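Local coordinates for uncharacterized protein (Aeropyrum pernix, PDB 3P1Z), which is of unknown function but probably belongs to a tRNA-splicing endonuclease, binding nucleic acid and helping to cut introns from precursor tRNA, at residues 122-127 with 151-156; 105-110 with 118-123; 146-151 with 160-165; 48-53 with 87-92; 13-18 with 59-64. One frame throughout, in Å; residues are numbered along the deposited sequence.

Contact 1: 122-127 with 151-156; sequences LSEGYP and IVDRTG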
# COMPACT_ATOMS: atom_id res chain seq x y z
N LEU A 122 -7.10 17.09 -0.54
CA LEU A 122 -6.91 16.22 0.61
C LEU A 122 -5.46 16.30 1.07
O LEU A 122 -4.57 16.51 0.27
CB LEU A 122 -7.25 14.77 0.25
CG LEU A 122 -8.61 14.55 -0.40
CD1 LEU A 122 -8.65 13.18 -1.08
CD2 LEU A 122 -9.70 14.68 0.63
N SER A 123 -5.25 16.09 2.37
CA SER A 123 -3.94 16.29 3.00
C SER A 123 -3.47 15.09 3.84
O SER A 123 -4.06 14.76 4.86
CB SER A 123 -3.99 17.53 3.90
OG SER A 123 -4.86 18.52 3.39
N GLU A 124 -2.37 14.46 3.43
CA GLU A 124 -1.77 13.40 4.23
C GLU A 124 -1.96 13.71 5.70
O GLU A 124 -1.72 14.83 6.13
CB GLU A 124 -0.29 13.30 3.92
CG GLU A 124 0.47 12.34 4.80
CD GLU A 124 1.88 12.10 4.30
OE1 GLU A 124 2.69 11.54 5.05
OE2 GLU A 124 2.19 12.46 3.15
N GLY A 125 -2.42 12.73 6.48
CA GLY A 125 -2.65 12.91 7.90
C GLY A 125 -4.11 13.15 8.25
O GLY A 125 -4.53 13.07 9.41
N TYR A 126 -4.89 13.46 7.23
CA TYR A 126 -6.31 13.68 7.42
C TYR A 126 -7.15 12.64 6.67
O TYR A 126 -7.68 12.90 5.58
CB TYR A 126 -6.67 15.12 7.04
CG TYR A 126 -5.95 16.15 7.89
CD1 TYR A 126 -6.64 16.89 8.85
CD2 TYR A 126 -4.59 16.36 7.76
CE1 TYR A 126 -5.99 17.83 9.64
CE2 TYR A 126 -3.93 17.30 8.55
CZ TYR A 126 -4.63 18.03 9.49
OH TYR A 126 -3.99 18.96 10.27
N PRO A 127 -7.26 11.45 7.28
CA PRO A 127 -8.05 10.30 6.82
C PRO A 127 -9.43 10.72 6.36
O PRO A 127 -9.98 11.69 6.88
CB PRO A 127 -8.19 9.45 8.08
CG PRO A 127 -7.10 9.86 8.97
CD PRO A 127 -6.78 11.27 8.66
N ILE A 151 -3.98 15.47 -4.02
CA ILE A 151 -3.40 15.09 -2.75
C ILE A 151 -2.09 15.81 -2.53
O ILE A 151 -1.18 15.77 -3.35
CB ILE A 151 -3.19 13.59 -2.67
CG1 ILE A 151 -4.55 12.91 -2.81
CG2 ILE A 151 -2.52 13.21 -1.34
CD1 ILE A 151 -4.57 11.80 -3.79
N VAL A 152 -2.02 16.49 -1.40
CA VAL A 152 -0.83 17.20 -1.02
C VAL A 152 -0.21 16.39 0.08
O VAL A 152 -0.80 16.27 1.15
CB VAL A 152 -1.19 18.61 -0.52
CG1 VAL A 152 0.08 19.43 -0.25
CG2 VAL A 152 -2.08 19.31 -1.53
N ASP A 153 0.96 15.83 -0.15
CA ASP A 153 1.59 15.07 0.91
C ASP A 153 2.17 15.96 2.02
O ASP A 153 2.19 17.19 1.94
CB ASP A 153 2.67 14.11 0.37
CG ASP A 153 4.04 14.77 0.23
OD1 ASP A 153 5.07 14.08 0.34
OD2 ASP A 153 4.09 15.98 -0.00
N ARG A 154 2.63 15.29 3.07
CA ARG A 154 3.05 15.95 4.29
C ARG A 154 4.13 16.98 4.04
O ARG A 154 4.38 17.81 4.91
CB ARG A 154 3.53 14.91 5.30
CG ARG A 154 4.94 14.40 5.11
CD ARG A 154 5.24 13.37 6.19
NE ARG A 154 6.46 12.58 5.98
CZ ARG A 154 6.54 11.55 5.15
NH1 ARG A 154 5.49 11.18 4.43
NH2 ARG A 154 7.67 10.88 5.03
N THR A 155 4.75 16.96 2.86
CA THR A 155 5.87 17.84 2.61
C THR A 155 5.48 19.01 1.72
O THR A 155 6.16 20.03 1.69
CB THR A 155 7.08 17.09 2.02
OG1 THR A 155 6.95 16.98 0.60
CG2 THR A 155 7.22 15.71 2.64
N GLY A 156 4.37 18.86 1.01
CA GLY A 156 3.89 19.92 0.16
C GLY A 156 3.71 19.51 -1.29
O GLY A 156 3.19 20.28 -2.10
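Leu122 and Ser123 run parallel to Ile151 and Val152, with the CA atoms of Leu122 and Ile151 5.0 Å apart, before both segments leave the sheet in tight turns. Val152 N gives a nearly straight hydrogen bond to Leu122 O at 3.0 Å. A weaker one runs from Glu124 N to Val152 O at 3.3 Å. Leu122 and Ile151 lie on one face of the sheet, Ser123 and Val152 on the other.

Glu124 carries most of the side-chain contact. Its CG stands anti to the backbone N (chi1 173°), and the extended chain beyond reaches across to Arg154. The two carboxylate oxygens do different work. OE1 offers its syn lone pair to Arg154 NH1 at 2.9 Å, a salt bridge in which OE1 lies 21° out of the guanidinium plane. OE2 accepts the backbone N of Arg154 at 2.9 Å, and this donor stands 66° out of the carboxylate plane. The Arg154 chain also lies against the carboxylate, with CB 3.4 Å from Glu124 CD.

Asp153 lies side by side with Glu124, its OD1 4.3 Å from Glu124 OE2. Its OD2 takes Leu157 N within the chain, and its OD1 a polar side chain of another protein chain. That other chain also gives a basic partner to Glu124 OE1 and a backbone bond to Arg154 NH2. The buried acids are therefore met by several donors, which would probably offset their mutual repulsion. The bonds from Glu124 link the two turns at the strand ends, at a face where protein chains meet.

Contact 2: 105-110 with 118-123; sequences RGTLVY and EVLVLS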
# COMPACT_ATOMS: atom_id res chain seq x y z
N ARG A 105 -17.41 21.68 0.76
CA ARG A 105 -16.23 21.77 1.60
C ARG A 105 -15.03 21.11 0.91
O ARG A 105 -15.12 19.97 0.41
CB ARG A 105 -16.48 21.10 2.95
CG ARG A 105 -15.27 21.04 3.87
CD ARG A 105 -15.35 22.08 4.98
NE ARG A 105 -14.33 21.88 6.01
CZ ARG A 105 -13.38 22.76 6.32
NH1 ARG A 105 -13.31 23.93 5.68
NH2 ARG A 105 -12.50 22.49 7.27
N GLY A 106 -13.92 21.85 0.86
CA GLY A 106 -12.65 21.36 0.35
C GLY A 106 -12.54 21.22 -1.15
O GLY A 106 -11.73 20.45 -1.65
N THR A 107 -13.34 21.98 -1.89
CA THR A 107 -13.33 21.86 -3.34
C THR A 107 -13.10 23.18 -4.09
O THR A 107 -13.44 24.26 -3.61
CB THR A 107 -14.59 21.15 -3.86
OG1 THR A 107 -15.72 22.02 -3.71
CG2 THR A 107 -14.82 19.86 -3.09
N LEU A 108 -12.51 23.04 -5.26
CA LEU A 108 -12.11 24.13 -6.10
C LEU A 108 -12.72 23.85 -7.45
O LEU A 108 -12.68 22.72 -7.91
CB LEU A 108 -10.58 24.15 -6.21
CG LEU A 108 -9.71 24.68 -5.06
CD1 LEU A 108 -8.23 24.66 -5.44
CD2 LEU A 108 -10.13 26.10 -4.69
N VAL A 109 -13.28 24.86 -8.10
CA VAL A 109 -13.91 24.61 -9.40
C VAL A 109 -13.32 25.46 -10.51
O VAL A 109 -13.16 26.67 -10.35
CB VAL A 109 -15.42 24.82 -9.33
CG1 VAL A 109 -16.06 24.33 -10.61
CG2 VAL A 109 -15.99 24.08 -8.15
N TYR A 110 -13.03 24.82 -11.65
CA TYR A 110 -12.39 25.52 -12.77
C TYR A 110 -12.72 24.97 -14.16
O TYR A 110 -12.78 23.76 -14.37
CB TYR A 110 -10.87 25.57 -12.57
CG TYR A 110 -10.09 24.38 -13.12
CD1 TYR A 110 -9.76 24.31 -14.47
CD2 TYR A 110 -9.65 23.36 -12.29
CE1 TYR A 110 -9.03 23.23 -14.97
CE2 TYR A 110 -8.92 22.27 -12.79
CZ TYR A 110 -8.62 22.22 -14.13
OH TYR A 110 -7.89 21.17 -14.64
N GLU A 118 -13.93 19.74 -10.98
CA GLU A 118 -14.13 19.95 -9.56
C GLU A 118 -13.02 19.24 -8.80
O GLU A 118 -12.92 18.01 -8.86
CB GLU A 118 -15.50 19.42 -9.13
CG GLU A 118 -15.72 19.40 -7.63
CD GLU A 118 -17.14 18.99 -7.27
OE1 GLU A 118 -17.30 18.15 -6.36
OE2 GLU A 118 -18.08 19.49 -7.92
N VAL A 119 -12.19 19.99 -8.10
CA VAL A 119 -11.04 19.40 -7.42
C VAL A 119 -11.24 19.34 -5.92
O VAL A 119 -11.49 20.36 -5.29
CB VAL A 119 -9.71 20.12 -7.75
CG1 VAL A 119 -8.52 19.33 -7.16
CG2 VAL A 119 -9.53 20.32 -9.25
N LEU A 120 -11.09 18.15 -5.36
CA LEU A 120 -11.16 17.99 -3.93
C LEU A 120 -9.74 17.96 -3.43
O LEU A 120 -8.92 17.22 -3.97
CB LEU A 120 -11.88 16.70 -3.57
CG LEU A 120 -12.00 16.36 -2.09
CD1 LEU A 120 -12.95 17.31 -1.39
CD2 LEU A 120 -12.50 14.94 -1.94
N VAL A 121 -9.45 18.78 -2.41
CA VAL A 121 -8.11 18.87 -1.83
C VAL A 121 -8.04 18.03 -0.57
O VAL A 121 -8.82 18.22 0.34
CB VAL A 121 -7.74 20.33 -1.46
CG1 VAL A 121 -6.29 20.44 -1.01
CG2 VAL A 121 -7.99 21.26 -2.63
N LEU A 122 -7.10 17.09 -0.54
CA LEU A 122 -6.91 16.22 0.61
C LEU A 122 -5.46 16.30 1.07
O LEU A 122 -4.57 16.51 0.27
CB LEU A 122 -7.25 14.77 0.25
CG LEU A 122 -8.61 14.55 -0.40
CD1 LEU A 122 -8.65 13.18 -1.08
CD2 LEU A 122 -9.70 14.68 0.63
N SER A 123 -5.25 16.09 2.37
CA SER A 123 -3.94 16.29 3.00
C SER A 123 -3.47 15.09 3.84
O SER A 123 -4.06 14.76 4.86
CB SER A 123 -3.99 17.53 3.90
OG SER A 123 -4.86 18.52 3.39
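Val119 and Leu108 form the hydrogen-bonded pair at the middle of this antiparallel contact. Val119 N reaches Leu108 O at 2.8 Å, and Leu108 N answers to Val119 O at 2.9 Å. Their side chains lie on the same face of the sheet, with CB atoms 4.4 Å apart. Val119 CG1 is anti to the backbone N (chi1 -172°), which puts CG2 beside that N. There CG2 meets the edge of the Tyr110 ring, 4.1 Å from CE2. Leu108 extends the patch through CD1, 4.4 Å from Val121 CG2, and also packs on Thr85 and Val88 of helix 83-95.

Glu118 belongs to the other face. Its CG lies 4.3 Å from Thr107 CB, and the carboxylate runs on to a salt bridge with Arg104. On this face Thr107 CG2 also touches Leu120 CD1 at 3.6 Å, in a non-hydrogen-bonded pair. Trp136 of helix 130-142 packs against both of these residues. The ladder closes at Gly106, whose O accepts Val121 N at 2.9 Å. Two adjacent strands, 107-112 and 115-123, thus make a beta hairpin, with a helix packed on each face. It is part of the mixed sheet of the tRNA-intron endonuclease C-terminal domain.

Contact 3: 146-151 with 160-165; sequences SPIVAI and YYEARA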
# COMPACT_ATOMS: atom_id res chain seq x y z
N SER A 146 -16.03 17.08 -13.85
CA SER A 146 -15.16 15.92 -13.85
C SER A 146 -14.49 15.83 -12.50
O SER A 146 -13.81 16.76 -12.09
CB SER A 146 -14.10 16.04 -14.94
OG SER A 146 -14.68 16.51 -16.14
N PRO A 147 -14.65 14.69 -11.82
CA PRO A 147 -14.19 14.57 -10.43
C PRO A 147 -12.66 14.55 -10.30
O PRO A 147 -12.02 13.57 -10.68
CB PRO A 147 -14.78 13.21 -9.98
CG PRO A 147 -15.54 12.67 -11.18
CD PRO A 147 -15.01 13.38 -12.37
N ILE A 148 -12.07 15.61 -9.78
CA ILE A 148 -10.63 15.60 -9.61
C ILE A 148 -10.25 15.51 -8.14
O ILE A 148 -10.95 16.01 -7.27
CB ILE A 148 -9.95 16.79 -10.32
CG1 ILE A 148 -10.28 16.76 -11.81
CG2 ILE A 148 -8.44 16.79 -10.09
CD1 ILE A 148 -9.71 15.56 -12.54
N VAL A 149 -9.14 14.82 -7.87
CA VAL A 149 -8.62 14.71 -6.51
C VAL A 149 -7.16 15.20 -6.49
O VAL A 149 -6.32 14.76 -7.28
CB VAL A 149 -8.78 13.27 -5.95
CG1 VAL A 149 -7.47 12.51 -6.02
CG2 VAL A 149 -9.28 13.31 -4.54
N ALA A 150 -6.89 16.14 -5.61
CA ALA A 150 -5.53 16.64 -5.45
C ALA A 150 -5.01 16.31 -4.06
O ALA A 150 -5.53 16.78 -3.04
CB ALA A 150 -5.45 18.14 -5.72
N ILE A 151 -3.98 15.47 -4.02
CA ILE A 151 -3.40 15.09 -2.75
C ILE A 151 -2.09 15.81 -2.53
O ILE A 151 -1.18 15.77 -3.35
CB ILE A 151 -3.19 13.59 -2.67
CG1 ILE A 151 -4.55 12.91 -2.81
CG2 ILE A 151 -2.52 13.21 -1.34
CD1 ILE A 151 -4.57 11.80 -3.79
N TYR A 160 -2.31 14.87 -8.85
CA TYR A 160 -3.66 15.01 -9.36
C TYR A 160 -4.18 13.71 -9.95
O TYR A 160 -3.47 13.03 -10.71
CB TYR A 160 -3.72 16.12 -10.41
CG TYR A 160 -3.53 17.52 -9.87
CD1 TYR A 160 -4.55 18.17 -9.18
CD2 TYR A 160 -2.33 18.19 -10.05
CE1 TYR A 160 -4.39 19.45 -8.69
CE2 TYR A 160 -2.16 19.48 -9.56
CZ TYR A 160 -3.19 20.10 -8.88
OH TYR A 160 -3.01 21.37 -8.39
N TYR A 161 -5.41 13.36 -9.59
CA TYR A 161 -6.05 12.15 -10.09
C TYR A 161 -7.52 12.38 -10.36
O TYR A 161 -8.26 12.83 -9.48
CB TYR A 161 -5.90 11.01 -9.09
CG TYR A 161 -4.47 10.56 -8.87
CD1 TYR A 161 -3.81 9.76 -9.79
CD2 TYR A 161 -3.79 10.93 -7.72
CE1 TYR A 161 -2.51 9.35 -9.59
CE2 TYR A 161 -2.48 10.52 -7.51
CZ TYR A 161 -1.84 9.73 -8.45
OH TYR A 161 -0.54 9.32 -8.23
N GLU A 162 -7.95 12.09 -11.57
CA GLU A 162 -9.37 11.94 -11.85
C GLU A 162 -9.87 10.78 -11.01
O GLU A 162 -9.22 9.74 -10.95
CB GLU A 162 -9.57 11.63 -13.32
CG GLU A 162 -10.99 11.80 -13.79
CD GLU A 162 -11.06 12.15 -15.26
OE1 GLU A 162 -12.19 12.32 -15.76
OE2 GLU A 162 -10.00 12.28 -15.91
N ALA A 163 -11.02 10.95 -10.38
CA ALA A 163 -11.66 9.86 -9.65
C ALA A 163 -13.13 9.71 -10.08
O ALA A 163 -13.99 10.47 -9.64
CB ALA A 163 -11.55 10.10 -8.15
N ARG A 164 -13.41 8.74 -10.94
CA ARG A 164 -14.76 8.59 -11.49
C ARG A 164 -15.54 7.44 -10.87
O ARG A 164 -15.11 6.29 -10.94
CB ARG A 164 -14.71 8.43 -13.01
CG ARG A 164 -14.54 9.78 -13.72
CD ARG A 164 -14.46 9.67 -15.23
NE ARG A 164 -15.43 8.72 -15.77
CZ ARG A 164 -15.12 7.47 -16.11
NH1 ARG A 164 -13.88 7.02 -15.96
NH2 ARG A 164 -16.07 6.67 -16.59
N ALA A 165 -16.68 7.74 -10.25
CA ALA A 165 -17.51 6.68 -9.69
C ALA A 165 -18.36 6.05 -10.77
O ALA A 165 -18.87 6.72 -11.67
CB ALA A 165 -18.39 7.21 -8.56
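Val149 and Tyr161 exchange two backbone bonds at the middle of the strand pair. Val149 N reaches Tyr161 O at 2.7 Å, and Tyr161 N reaches Val149 O at 2.9 Å. A third bond, Ala163 N to Pro147 O at 2.8 Å, continues the antiparallel ladder. On the face of Val149, its CG1 lies 3.8 Å from Tyr161 CB. The edge of the Tyr161 ring is met by Ile151 CD1, 4.1 Å from CD2. On the other face Ala150 CB approaches the Tyr160 ring obliquely, and Ile148 CD1 sits 4.0 Å from Glu162 CB. Pro147 CD touches Arg164 CG at 3.9 Å. An alanine at Pro147 would lack CG and CD, and would probably open a gap beside the aliphatic part of Arg164.

The second shell sets some of these groups. The OH of Tyr160 is hydrogen-bonded to Asp91. Ser137 OG holds Ala163 O. Beyond, strand 115-123 flanks strand 146-152, with Ile148 on Val119. Helix 83-95 packs against Ala150 and Tyr160, and helix 130-142 against Pro147 from the other side of the sheet. Strand 158-166 is the outermost of the sheet in this chain, and a strand of another protein chain pairs with it antiparallel.

Contact 4: 48-53 with 87-92; sequences EPLEAA and LVYFDL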
# COMPACT_ATOMS: atom_id res chain seq x y z
N GLU A 48 -10.78 38.26 -4.24
CA GLU A 48 -11.09 36.95 -3.68
C GLU A 48 -9.86 36.37 -3.00
O GLU A 48 -8.83 36.16 -3.65
CB GLU A 48 -11.56 36.02 -4.79
CG GLU A 48 -12.70 36.58 -5.61
CD GLU A 48 -13.40 35.51 -6.42
OE1 GLU A 48 -12.96 34.33 -6.35
OE2 GLU A 48 -14.39 35.83 -7.11
N PRO A 49 -9.99 36.07 -1.70
CA PRO A 49 -8.96 35.71 -0.71
C PRO A 49 -7.86 34.81 -1.25
O PRO A 49 -6.70 35.00 -0.89
CB PRO A 49 -9.76 34.98 0.37
CG PRO A 49 -11.09 35.58 0.31
CD PRO A 49 -11.34 35.90 -1.14
N LEU A 50 -8.20 33.83 -2.07
CA LEU A 50 -7.16 32.96 -2.59
C LEU A 50 -6.43 33.71 -3.69
O LEU A 50 -5.20 33.71 -3.72
CB LEU A 50 -7.73 31.63 -3.10
CG LEU A 50 -8.41 30.76 -2.03
CD1 LEU A 50 -9.40 29.81 -2.66
CD2 LEU A 50 -7.42 30.00 -1.14
N GLU A 51 -7.16 34.36 -4.57
CA GLU A 51 -6.51 35.13 -5.61
C GLU A 51 -5.56 36.15 -4.98
O GLU A 51 -4.53 36.52 -5.55
CB GLU A 51 -7.53 35.80 -6.52
CG GLU A 51 -6.93 36.24 -7.84
CD GLU A 51 -6.19 35.12 -8.54
OE1 GLU A 51 -6.59 33.95 -8.36
OE2 GLU A 51 -5.22 35.40 -9.26
N ALA A 52 -5.91 36.57 -3.77
CA ALA A 52 -5.21 37.61 -3.04
C ALA A 52 -3.95 37.06 -2.39
O ALA A 52 -2.91 37.72 -2.33
CB ALA A 52 -6.13 38.21 -1.99
N ALA A 53 -4.07 35.84 -1.88
CA ALA A 53 -2.92 35.12 -1.37
C ALA A 53 -2.00 34.80 -2.54
O ALA A 53 -0.78 34.85 -2.40
CB ALA A 53 -3.34 33.85 -0.65
N LEU A 87 -2.30 26.16 -1.96
CA LEU A 87 -1.21 25.60 -2.75
C LEU A 87 -1.76 25.02 -4.05
O LEU A 87 -1.25 25.35 -5.13
CB LEU A 87 -0.43 24.54 -1.95
CG LEU A 87 0.40 25.10 -0.79
CD1 LEU A 87 1.04 24.00 0.08
CD2 LEU A 87 1.46 26.06 -1.33
N VAL A 88 -2.81 24.20 -3.97
CA VAL A 88 -3.40 23.57 -5.15
C VAL A 88 -3.95 24.62 -6.07
O VAL A 88 -4.04 24.42 -7.29
CB VAL A 88 -4.58 22.64 -4.80
CG1 VAL A 88 -5.13 22.01 -6.07
CG2 VAL A 88 -4.16 21.59 -3.80
N TYR A 89 -4.35 25.72 -5.46
CA TYR A 89 -4.85 26.89 -6.16
C TYR A 89 -3.70 27.51 -6.92
O TYR A 89 -3.76 27.67 -8.13
CB TYR A 89 -5.39 27.88 -5.15
CG TYR A 89 -6.09 29.07 -5.76
CD1 TYR A 89 -7.47 29.15 -5.75
CD2 TYR A 89 -5.37 30.11 -6.32
CE1 TYR A 89 -8.12 30.24 -6.29
CE2 TYR A 89 -6.01 31.20 -6.86
CZ TYR A 89 -7.39 31.26 -6.85
OH TYR A 89 -8.06 32.33 -7.38
N PHE A 90 -2.64 27.87 -6.19
CA PHE A 90 -1.49 28.50 -6.81
C PHE A 90 -1.04 27.68 -8.00
O PHE A 90 -0.89 28.20 -9.10
CB PHE A 90 -0.32 28.64 -5.83
CG PHE A 90 -0.60 29.53 -4.66
CD1 PHE A 90 -1.71 30.33 -4.63
CD2 PHE A 90 0.29 29.58 -3.60
CE1 PHE A 90 -1.96 31.15 -3.55
CE2 PHE A 90 0.05 30.41 -2.52
CZ PHE A 90 -1.08 31.19 -2.50
N ASP A 91 -0.80 26.40 -7.74
CA ASP A 91 -0.40 25.45 -8.77
C ASP A 91 -1.33 25.61 -9.95
O ASP A 91 -0.88 25.79 -11.09
CB ASP A 91 -0.51 24.02 -8.22
CG ASP A 91 0.28 23.01 -9.05
OD1 ASP A 91 1.53 23.01 -9.00
OD2 ASP A 91 -0.36 22.19 -9.74
N LEU A 92 -2.63 25.59 -9.68
CA LEU A 92 -3.63 25.72 -10.75
C LEU A 92 -3.59 27.08 -11.43
O LEU A 92 -3.74 27.17 -12.66
CB LEU A 92 -5.03 25.39 -10.23
CG LEU A 92 -5.32 23.91 -9.89
CD1 LEU A 92 -6.69 23.77 -9.23
CD2 LEU A 92 -5.18 22.98 -11.11
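Leu50 and Tyr89 lie at the middle of a helix-helix packing that joins the two parts of the chain. Helix 49-57 belongs to the SEN2-like N-terminal family region, and helix 83-95 lies in the catalytic C-terminal one. The axes of their short segments come within 9.9 Å, at an angle of 70° between their directions.

The apolar part comes first. Leu50 CB stands over one face of the Tyr89 ring in a CH-pi contact, 3.7 Å from the centroid and 18° off the ring normal. It is offset toward the rim on the CE1 side. Leu50 CD1 follows it, 3.7 Å from Tyr89 CD1. Tyr89 CG is anti to its backbone N (chi1 -173°), beside the carbonyl carbon, and the ring beyond it lies under Leu50 CB. Further along, Phe90 presents its edge to the first helix. Its CZ lies 4.0 Å from Ala53 CB, and its CE1 4.1 Å from Leu50 O. Trp69 meets the Phe90 ring as well.

The polar part is smaller. Tyr89 OH is modelled as a hydrogen bond to Glu51 OE1, but at 2.4 Å it is very short, so its length is doubtful. OE1 sits at the edge of the ring. The two side chains cross at about a right angle, and the Glu51 chain bends at chi2. Glu51 OE2 makes a salt bridge with Arg93, one turn further along the second helix, while Leu50 CB lies 3.5 Å from Tyr89 CE1.

Contact 5: 13-18 with 59-64; sequences AAARLG and GMLCMG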
# COMPACT_ATOMS: atom_id res chain seq x y z
N ALA A 13 0.19 46.59 -7.64
CA ALA A 13 -0.99 46.99 -6.86
C ALA A 13 -0.80 46.73 -5.36
O ALA A 13 -0.02 45.87 -4.96
CB ALA A 13 -2.24 46.29 -7.37
N ALA A 14 -1.53 47.47 -4.53
CA ALA A 14 -1.35 47.40 -3.08
C ALA A 14 -2.68 47.29 -2.33
O ALA A 14 -3.64 48.00 -2.64
CB ALA A 14 -0.56 48.59 -2.57
N ALA A 15 -2.73 46.39 -1.34
CA ALA A 15 -4.00 45.99 -0.73
C ALA A 15 -3.94 45.84 0.79
O ALA A 15 -2.92 45.46 1.35
CB ALA A 15 -4.50 44.69 -1.37
N ARG A 16 -5.05 46.13 1.45
CA ARG A 16 -5.13 46.03 2.90
C ARG A 16 -5.99 44.84 3.28
O ARG A 16 -6.87 44.43 2.53
CB ARG A 16 -5.78 47.27 3.49
CG ARG A 16 -7.28 47.26 3.37
CD ARG A 16 -7.92 48.20 4.36
NE ARG A 16 -9.34 48.38 4.04
CZ ARG A 16 -9.81 49.32 3.22
NH1 ARG A 16 -8.97 50.17 2.64
NH2 ARG A 16 -11.11 49.40 2.98
N LEU A 17 -5.75 44.31 4.46
CA LEU A 17 -6.52 43.16 4.91
C LEU A 17 -7.60 43.60 5.87
O LEU A 17 -7.31 44.02 6.99
CB LEU A 17 -5.61 42.15 5.59
CG LEU A 17 -6.35 40.87 5.99
CD1 LEU A 17 -6.93 40.22 4.74
CD2 LEU A 17 -5.41 39.93 6.72
N GLY A 18 -8.85 43.50 5.44
CA GLY A 18 -9.97 43.78 6.32
C GLY A 18 -10.45 42.56 7.08
O GLY A 18 -9.96 41.44 6.85
N GLY A 59 4.52 38.14 -5.84
CA GLY A 59 5.17 39.39 -5.50
C GLY A 59 4.53 40.59 -6.19
O GLY A 59 5.05 41.71 -6.11
N MET A 60 3.39 40.34 -6.84
CA MET A 60 2.66 41.36 -7.62
C MET A 60 1.64 42.16 -6.81
O MET A 60 1.11 43.17 -7.27
CB MET A 60 1.92 40.71 -8.79
CG MET A 60 2.73 39.71 -9.61
SD MET A 60 4.10 40.47 -10.46
CE MET A 60 5.43 40.14 -9.32
N LEU A 61 1.33 41.70 -5.60
CA LEU A 61 0.35 42.39 -4.79
C LEU A 61 0.88 42.62 -3.38
O LEU A 61 1.17 41.69 -2.65
CB LEU A 61 -0.98 41.63 -4.75
CG LEU A 61 -1.99 42.25 -3.76
CD1 LEU A 61 -2.65 43.52 -4.31
CD2 LEU A 61 -3.04 41.24 -3.35
N CYS A 62 1.01 43.88 -3.02
CA CYS A 62 1.51 44.18 -1.69
C CYS A 62 0.32 44.27 -0.74
O CYS A 62 -0.77 44.68 -1.13
CB CYS A 62 2.33 45.48 -1.69
SG CYS A 62 3.53 45.55 -3.05
N MET A 63 0.54 43.85 0.50
CA MET A 63 -0.47 43.97 1.53
C MET A 63 0.05 44.93 2.57
O MET A 63 0.38 44.53 3.69
CB MET A 63 -0.74 42.61 2.18
CG MET A 63 -1.39 41.58 1.27
SD MET A 63 -3.05 42.08 0.73
CE MET A 63 -3.82 42.42 2.31
N GLY A 64 0.13 46.21 2.19
CA GLY A 64 0.70 47.24 3.04
C GLY A 64 2.18 47.35 2.76
O GLY A 64 2.59 47.61 1.62
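Ala13 O is met by two groups of the facing loop: Cys62 N at 3.0 Å, in a nearly straight hydrogen bond, and Leu61 CA at 3.5 Å, in a CA-H...O contact. In return Ala15 N is hydrogen-bonded to Cys62 O, with the donor tilted 23° from the carbonyl plane. These bonds make a single bridge at Ala14 and Cys62, whose CA atoms are 4.5 Å apart.

Apolar side chains extend the contact. Leu61 CD1 touches Ala15 CB at 3.7 Å and Ala13 CB at 4.1 Å. Met63 bends at chi2 and chi3 (-64° and -53°), so that the thioether curls back over the strand. Its SD then lies 3.7 Å from Ala15 CB, and its CE 3.7 Å from Leu17 CB. An alanine at Met63 would remove both SD and CE, and would probably open a gap beside Ala15 CB and Leu17 CB.

A disulfide from Cys62 to Cys11 ties the loop to the chain just before the strand. The loop connects helix 49-57 to helix 68-79 and meets strand 14-18 at one bridge, the strand being outermost in the N-terminal antiparallel sheet. Strand 21-26 pairs with its other edge, and Val22 touches Ala15, Leu17 and Met63. Tyr32 of helix 30-38 covers Ala13 and Leu61, while Ala71 and Val75 of helix 68-79 back Met63.

From the N terminus, contact 5 closes the first long loop, tying strand 14-18 to the loop after helix 49-57. Contact 4 opens inside that loop and closes beyond it, so the two cross. Contact 4 ties helix 49-57 to helix 83-95. Contact 2 then closes a short hairpin. Contact 1 begins where contact 2 ends and closes the longer loop that holds helix 130-142. Contact 3 crosses contact 1 and closes the last hairpin. Contacts 1, 2 and 3 share one mixed sheet, and Val88 of contact 4 packs against residues of all three. Contact 5 touches contact 4 alone, its nearest atoms about 17 Å from contact 2.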